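Protein TP_0956 (Treponema pallidum subsp. pallidum, PDB 3U64) probably serves as the tetratricopeptide-like T-component of a TRAP transporter, a lipoprotein thought to work through protein-protein contacts in ligand uptake. Local coordinates at residues Lys53-Leu58 / Arg66-Ala71; Leu205-Ala210 / His242-Asp247. One frame throughout, in Å; residues are numbered along the deposited sequence.

Contact 1 (Lys53-Leu58 / Arg66-Ala71)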
loop_
_atom_site.group_PDB
_atom_site.type_symbol
_atom_site.label_atom_id
_atom_site.label_comp_id
_atom_site.label_asym_id
_atom_site.label_seq_id
_atom_site.Cartn_x
_atom_site.Cartn_y
_atom_site.Cartn_z
ATOM N N LYS A 53 -5.329 -4.299 9.515
ATOM C CA LYS A 53 -6.521 -3.543 9.856
ATOM C C LYS A 53 -7.768 -4.424 9.895
ATOM O O LYS A 53 -8.592 -4.295 10.800
ATOM C CB LYS A 53 -6.676 -2.351 8.921
ATOM C CG LYS A 53 -5.643 -1.250 9.183
ATOM C CD LYS A 53 -6.114 -0.396 10.338
ATOM C CE LYS A 53 -5.045 -0.231 11.389
ATOM N NZ LYS A 53 -5.676 0.141 12.705
ATOM N N VAL A 54 -7.893 -5.340 8.940
ATOM C CA VAL A 54 -9.032 -6.258 8.935
ATOM C C VAL A 54 -9.028 -7.189 10.142
ATOM O O VAL A 54 -10.057 -7.368 10.798
ATOM C CB VAL A 54 -9.112 -7.069 7.632
ATOM C CG1 VAL A 54 -10.124 -8.190 7.770
ATOM C CG2 VAL A 54 -9.494 -6.143 6.465
ATOM N N TYR A 55 -7.877 -7.773 10.456
ATOM C CA TYR A 55 -7.814 -8.647 11.623
ATOM C C TYR A 55 -8.135 -7.852 12.866
ATOM O O TYR A 55 -8.836 -8.318 13.762
ATOM C CB TYR A 55 -6.432 -9.268 11.778
ATOM C CG TYR A 55 -6.256 -10.543 10.995
ATOM C CD1 TYR A 55 -5.898 -10.516 9.648
ATOM C CD2 TYR A 55 -6.432 -11.776 11.599
ATOM C CE1 TYR A 55 -5.727 -11.695 8.924
ATOM C CE2 TYR A 55 -6.262 -12.961 10.885
ATOM C CZ TYR A 55 -5.908 -12.913 9.551
ATOM O OH TYR A 55 -5.738 -14.090 8.852
ATOM N N GLU A 56 -7.608 -6.639 12.916
ATOM C CA GLU A 56 -7.813 -5.802 14.064
ATOM C C GLU A 56 -9.303 -5.567 14.247
ATOM O O GLU A 56 -9.807 -5.664 15.363
ATOM C CB GLU A 56 -7.055 -4.488 13.900
ATOM C CG GLU A 56 -6.749 -3.768 15.182
ATOM C CD GLU A 56 -5.818 -2.582 14.943
ATOM O OE1 GLU A 56 -5.479 -2.350 13.767
ATOM O OE2 GLU A 56 -5.421 -1.893 15.909
ATOM N N ALA A 57 -10.009 -5.264 13.156
ATOM C CA ALA A 57 -11.448 -5.019 13.237
ATOM C C ALA A 57 -12.220 -6.291 13.651
ATOM O O ALA A 57 -13.145 -6.240 14.464
ATOM C CB ALA A 57 -11.984 -4.458 11.915
ATOM N N LEU A 58 -11.828 -7.432 13.096
ATOM C CA LEU A 58 -12.451 -8.695 13.471
ATOM C C LEU A 58 -12.271 -8.940 14.958
ATOM O O LEU A 58 -13.193 -9.369 15.649
ATOM C CB LEU A 58 -11.852 -9.848 12.674
ATOM C CG LEU A 58 -12.280 -9.858 11.211
ATOM C CD1 LEU A 58 -11.710 -11.066 10.477
ATOM C CD2 LEU A 58 -13.803 -9.849 11.138
ATOM N N ARG A 66 -10.187 -16.086 21.147
ATOM C CA ARG A 66 -8.790 -16.133 21.535
ATOM C C ARG A 66 -7.869 -16.227 20.325
ATOM O O ARG A 66 -6.825 -15.575 20.285
ATOM C CB ARG A 66 -8.555 -17.296 22.481
ATOM C CG ARG A 66 -9.310 -17.154 23.808
ATOM C CD ARG A 66 -8.803 -18.197 24.771
ATOM N NE ARG A 66 -7.368 -18.044 24.999
ATOM C CZ ARG A 66 -6.617 -18.917 25.664
ATOM N NH1 ARG A 66 -7.169 -20.018 26.154
ATOM N NH2 ARG A 66 -5.314 -18.693 25.830
ATOM N N GLY A 67 -8.267 -17.031 19.341
ATOM C CA GLY A 67 -7.507 -17.160 18.115
ATOM C C GLY A 67 -7.292 -15.826 17.401
ATOM O O GLY A 67 -6.195 -15.552 16.885
ATOM N N LEU A 68 -8.335 -14.995 17.369
ATOM C CA LEU A 68 -8.269 -13.697 16.693
ATOM C C LEU A 68 -7.384 -12.721 17.456
ATOM O O LEU A 68 -6.609 -11.980 16.852
ATOM C CB LEU A 68 -9.668 -13.095 16.489
ATOM C CG LEU A 68 -10.288 -13.338 15.118
ATOM C CD1 LEU A 68 -11.687 -12.722 15.042
ATOM C CD2 LEU A 68 -9.381 -12.752 14.060
ATOM N N SER A 69 -7.532 -12.706 18.779
ATOM C CA SER A 69 -6.637 -11.951 19.651
ATOM C C SER A 69 -5.191 -12.276 19.357
ATOM O O SER A 69 -4.389 -11.375 19.104
ATOM C CB SER A 69 -6.940 -12.232 21.127
ATOM O OG SER A 69 -8.113 -11.538 21.530
ATOM N N LEU A 70 -4.850 -13.564 19.390
ATOM C CA LEU A 70 -3.479 -13.995 19.122
ATOM C C LEU A 70 -3.038 -13.627 17.710
ATOM O O LEU A 70 -1.944 -13.080 17.513
ATOM C CB LEU A 70 -3.320 -15.505 19.345
ATOM C CG LEU A 70 -1.901 -16.072 19.141
ATOM C CD1 LEU A 70 -0.848 -15.199 19.832
ATOM C CD2 LEU A 70 -1.765 -17.550 19.590
ATOM N N ALA A 71 -3.888 -13.910 16.723
ATOM C CA ALA A 71 -3.494 -13.708 15.338
ATOM C C ALA A 71 -3.104 -12.254 15.127
ATOM O O ALA A 71 -2.040 -11.966 14.596
ATOM C CB ALA A 71 -4.618 -14.091 14.382
#
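Tyr55, Leu58, Leu68 and Ala71 meet where two consecutive helices of this all-helical, TPR-related chain form a helical hairpin. Helix 41-61 turns back through a short linker into helix 66-89, and next to the turn their axes stand 9.2 Å apart with N-to-C directions at 145°, a splayed antiparallel pair. The backbones are nearest where Tyr55 CA lies 7.2 Å from Leu68 CA.

Leu68 contributes the largest share of the contact. Its CB leaves the helix toward the 53-58 segment, and at CG the side chain forks: CD1 meets Leu58 alone, while CD2 lies between Tyr55 and Leu58. Leu68 CD1 reaches the last turn of the first helix, where it lies 3.7 Å from Leu58 CB and equally close to the carbonyl oxygen of Leu58, a plain van der Waals approach. Leu68 CD2 rests 4.0 Å from Tyr55 CD2 and 4.1 Å from Leu58 CB. The Tyr55 side chain runs at about a right angle to that of Leu68. With chi1 at -87°, its CG lies beside the backbone N and anti to the carbonyl carbon, and the ring is carried across to the second helix, where Val72 and Leu75 also touch it.

The side chains meet through apolar groups, and the two segments together bury 191 Å² near the surface of the chain. On another side of the first helix, Lys53 NZ forms a salt bridge with Glu56 OE1, meeting it from above the carboxylate plane, and a second one with Glu38 of the second subunit. Glu56 OE1 also bonds Tyr76 OH, tying that carboxylate to helix 66-89. Farther along the tyrosine ring, Ala71 CB approaches obliquely and touches the CD2-CE2 side, 4.0 Å from Tyr55 CE2.

Contact 2 (Leu205-Ala210 / His242-Asp247)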
loop_
_atom_site.group_PDB
_atom_site.type_symbol
_atom_site.label_atom_id
_atom_site.label_comp_id
_atom_site.label_asym_id
_atom_site.label_seq_id
_atom_site.Cartn_x
_atom_site.Cartn_y
_atom_site.Cartn_z
ATOM N N LEU A 205 14.743 -15.791 24.322
ATOM C CA LEU A 205 15.387 -15.714 25.637
ATOM C C LEU A 205 16.894 -15.506 25.508
ATOM O O LEU A 205 17.505 -14.758 26.290
ATOM C CB LEU A 205 15.075 -16.950 26.502
ATOM C CG LEU A 205 13.657 -16.975 27.064
ATOM C CD1 LEU A 205 13.335 -18.303 27.763
ATOM C CD2 LEU A 205 13.481 -15.790 28.008
ATOM N N THR A 206 17.500 -16.177 24.535
ATOM C CA THR A 206 18.944 -16.024 24.319
ATOM C C THR A 206 19.233 -14.552 24.071
ATOM O O THR A 206 20.093 -13.957 24.711
ATOM C CB THR A 206 19.438 -16.840 23.119
ATOM O OG1 THR A 206 19.136 -18.225 23.336
ATOM C CG2 THR A 206 20.972 -16.679 22.948
ATOM N N LYS A 207 18.470 -13.964 23.161
ATOM C CA LYS A 207 18.644 -12.567 22.817
ATOM C C LYS A 207 18.399 -11.659 24.012
ATOM O O LYS A 207 19.170 -10.742 24.251
ATOM C CB LYS A 207 17.771 -12.189 21.626
ATOM C CG LYS A 207 18.190 -12.923 20.367
ATOM C CD LYS A 207 17.563 -12.354 19.083
ATOM C CE LYS A 207 16.140 -12.825 18.909
ATOM N NZ LYS A 207 15.567 -12.316 17.624
ATOM N N PHE A 208 17.359 -11.933 24.794
ATOM C CA PHE A 208 17.115 -11.097 25.955
ATOM C C PHE A 208 18.278 -11.161 26.939
ATOM O O PHE A 208 18.817 -10.124 27.338
ATOM C CB PHE A 208 15.808 -11.456 26.687
ATOM C CG PHE A 208 15.671 -10.769 28.042
ATOM C CD1 PHE A 208 15.155 -9.466 28.142
ATOM C CD2 PHE A 208 16.099 -11.406 29.201
ATOM C CE1 PHE A 208 15.052 -8.815 29.392
ATOM C CE2 PHE A 208 15.994 -10.774 30.453
ATOM C CZ PHE A 208 15.472 -9.476 30.546
ATOM N N TYR A 209 18.664 -12.373 27.338
ATOM C CA TYR A 209 19.692 -12.536 28.380
ATOM C C TYR A 209 20.999 -11.923 27.958
ATOM O O TYR A 209 21.681 -11.327 28.771
ATOM C CB TYR A 209 19.915 -14.004 28.726
ATOM C CG TYR A 209 18.755 -14.595 29.462
ATOM C CD1 TYR A 209 18.118 -13.881 30.470
ATOM C CD2 TYR A 209 18.273 -15.853 29.133
ATOM C CE1 TYR A 209 17.035 -14.411 31.143
ATOM C CE2 TYR A 209 17.193 -16.391 29.794
ATOM C CZ TYR A 209 16.575 -15.668 30.792
ATOM O OH TYR A 209 15.496 -16.219 31.440
ATOM N N ALA A 210 21.350 -12.069 26.681
ATOM C CA ALA A 210 22.654 -11.608 26.219
ATOM C C ALA A 210 22.709 -10.087 26.174
ATOM O O ALA A 210 23.761 -9.485 26.349
ATOM C CB ALA A 210 22.979 -12.196 24.838
ATOM N N HIS A 242 21.594 -19.358 13.711
ATOM C CA HIS A 242 22.972 -18.970 13.352
ATOM C C HIS A 242 23.206 -17.481 13.619
ATOM O O HIS A 242 24.229 -17.096 14.196
ATOM C CB HIS A 242 23.318 -19.306 11.882
ATOM C CG HIS A 242 23.212 -20.765 11.550
ATOM N ND1 HIS A 242 24.065 -21.716 12.078
ATOM C CD2 HIS A 242 22.342 -21.442 10.759
ATOM C CE1 HIS A 242 23.726 -22.910 11.623
ATOM N NE2 HIS A 242 22.681 -22.774 10.826
ATOM N N ILE A 243 22.253 -16.649 13.201
ATOM C CA ILE A 243 22.344 -15.201 13.398
ATOM C C ILE A 243 22.344 -14.838 14.887
ATOM O O ILE A 243 23.133 -14.011 15.343
ATOM C CB ILE A 243 21.196 -14.473 12.684
ATOM C CG1 ILE A 243 21.377 -14.629 11.167
ATOM C CG2 ILE A 243 21.132 -12.985 13.137
ATOM C CD1 ILE A 243 20.218 -14.134 10.347
ATOM N N THR A 244 21.468 -15.480 15.651
ATOM C CA THR A 244 21.455 -15.276 17.092
ATOM C C THR A 244 22.818 -15.600 17.720
ATOM O O THR A 244 23.336 -14.828 18.534
ATOM C CB THR A 244 20.335 -16.085 17.748
ATOM O OG1 THR A 244 19.063 -15.556 17.326
ATOM C CG2 THR A 244 20.460 -16.038 19.284
ATOM N N TYR A 245 23.414 -16.722 17.321
ATOM C CA TYR A 245 24.742 -17.081 17.813
ATOM C C TYR A 245 25.761 -15.979 17.524
ATOM O O TYR A 245 26.508 -15.556 18.412
ATOM C CB TYR A 245 25.211 -18.398 17.199
ATOM C CG TYR A 245 26.501 -18.905 17.796
ATOM C CD1 TYR A 245 26.528 -19.441 19.080
ATOM C CD2 TYR A 245 27.699 -18.842 17.084
ATOM C CE1 TYR A 245 27.710 -19.902 19.645
ATOM C CE2 TYR A 245 28.892 -19.301 17.639
ATOM C CZ TYR A 245 28.888 -19.833 18.923
ATOM O OH TYR A 245 30.050 -20.296 19.497
ATOM N N ALA A 246 25.763 -15.490 16.289
ATOM C CA ALA A 246 26.726 -14.468 15.866
ATOM C C ALA A 246 26.508 -13.133 16.578
ATOM O O ALA A 246 27.439 -12.522 17.093
ATOM C CB ALA A 246 26.659 -14.270 14.347
ATOM N N ASP A 247 25.257 -12.706 16.607
ATOM C CA ASP A 247 24.880 -11.371 17.035
ATOM C C ASP A 247 24.793 -11.217 18.556
ATOM O O ASP A 247 25.339 -10.272 19.129
ATOM C CB ASP A 247 23.537 -11.029 16.394
ATOM C CG ASP A 247 23.164 -9.577 16.549
ATOM O OD1 ASP A 247 24.078 -8.743 16.691
ATOM O OD2 ASP A 247 21.953 -9.268 16.507
#
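Thr206 and Thr244 share one setting, chi1 -59° and -67°, in which each methyl lies anti to the backbone N and each hydroxyl beside it; the two methyls thereby meet between helices 196-211 and 240-250 of the TPR-like helical array. Thr206 CG2 touches Thr244 CG2 at 3.8 Å, with the side chains crossing at a slant, and Thr206 CB lies 4.0 Å from Thr244 CG2. The backbones are nearest at Lys207 and Thr244, whose CA atoms are 6.9 Å apart.

The hydroxyls are engaged elsewhere. Thr206 OG1 bonds the carbonyl of Trp202 in its own helix. Thr244 OG1 bonds the carbonyl of Asp240 and also the side-chain amide of Asn203, a polar link between the helices beside the methyl contact. Ala226 of helix 220-233 also packs on Thr206.

Lys207 borders the buried threonines at the exposed margin, and its NZ lies at long, weak range from a bound sulfate that probably comes from the crystallisation liquor. The aliphatic chain of Lys207 crosses Thr244 at about a right angle: Lys207 CG lies 4.0 Å from Thr244 CG2, and Lys207 CD 3.9 Å from Thr244 OG1.

From the N terminus, helix 41-61 leads into helix 66-89, and contact 1 closes the short loop between them, with seven residues separating its segments. The chain then runs through helices 96-124, 152-166 and 176-192 before contact 2 opens on helix 196-211. That contact closes a longer loop of 31 intervening residues, which includes helix 220-233, and joins helix 196-211 to helix 240-250. The two loops follow in series, neither enclosing nor crossing the other. Their centres are 30 Å apart on opposite sides of the chain's centre: contact 1 ties the N-terminal hairpin near the surface, contact 2 joins helices of the C-terminal half through a largely buried patch.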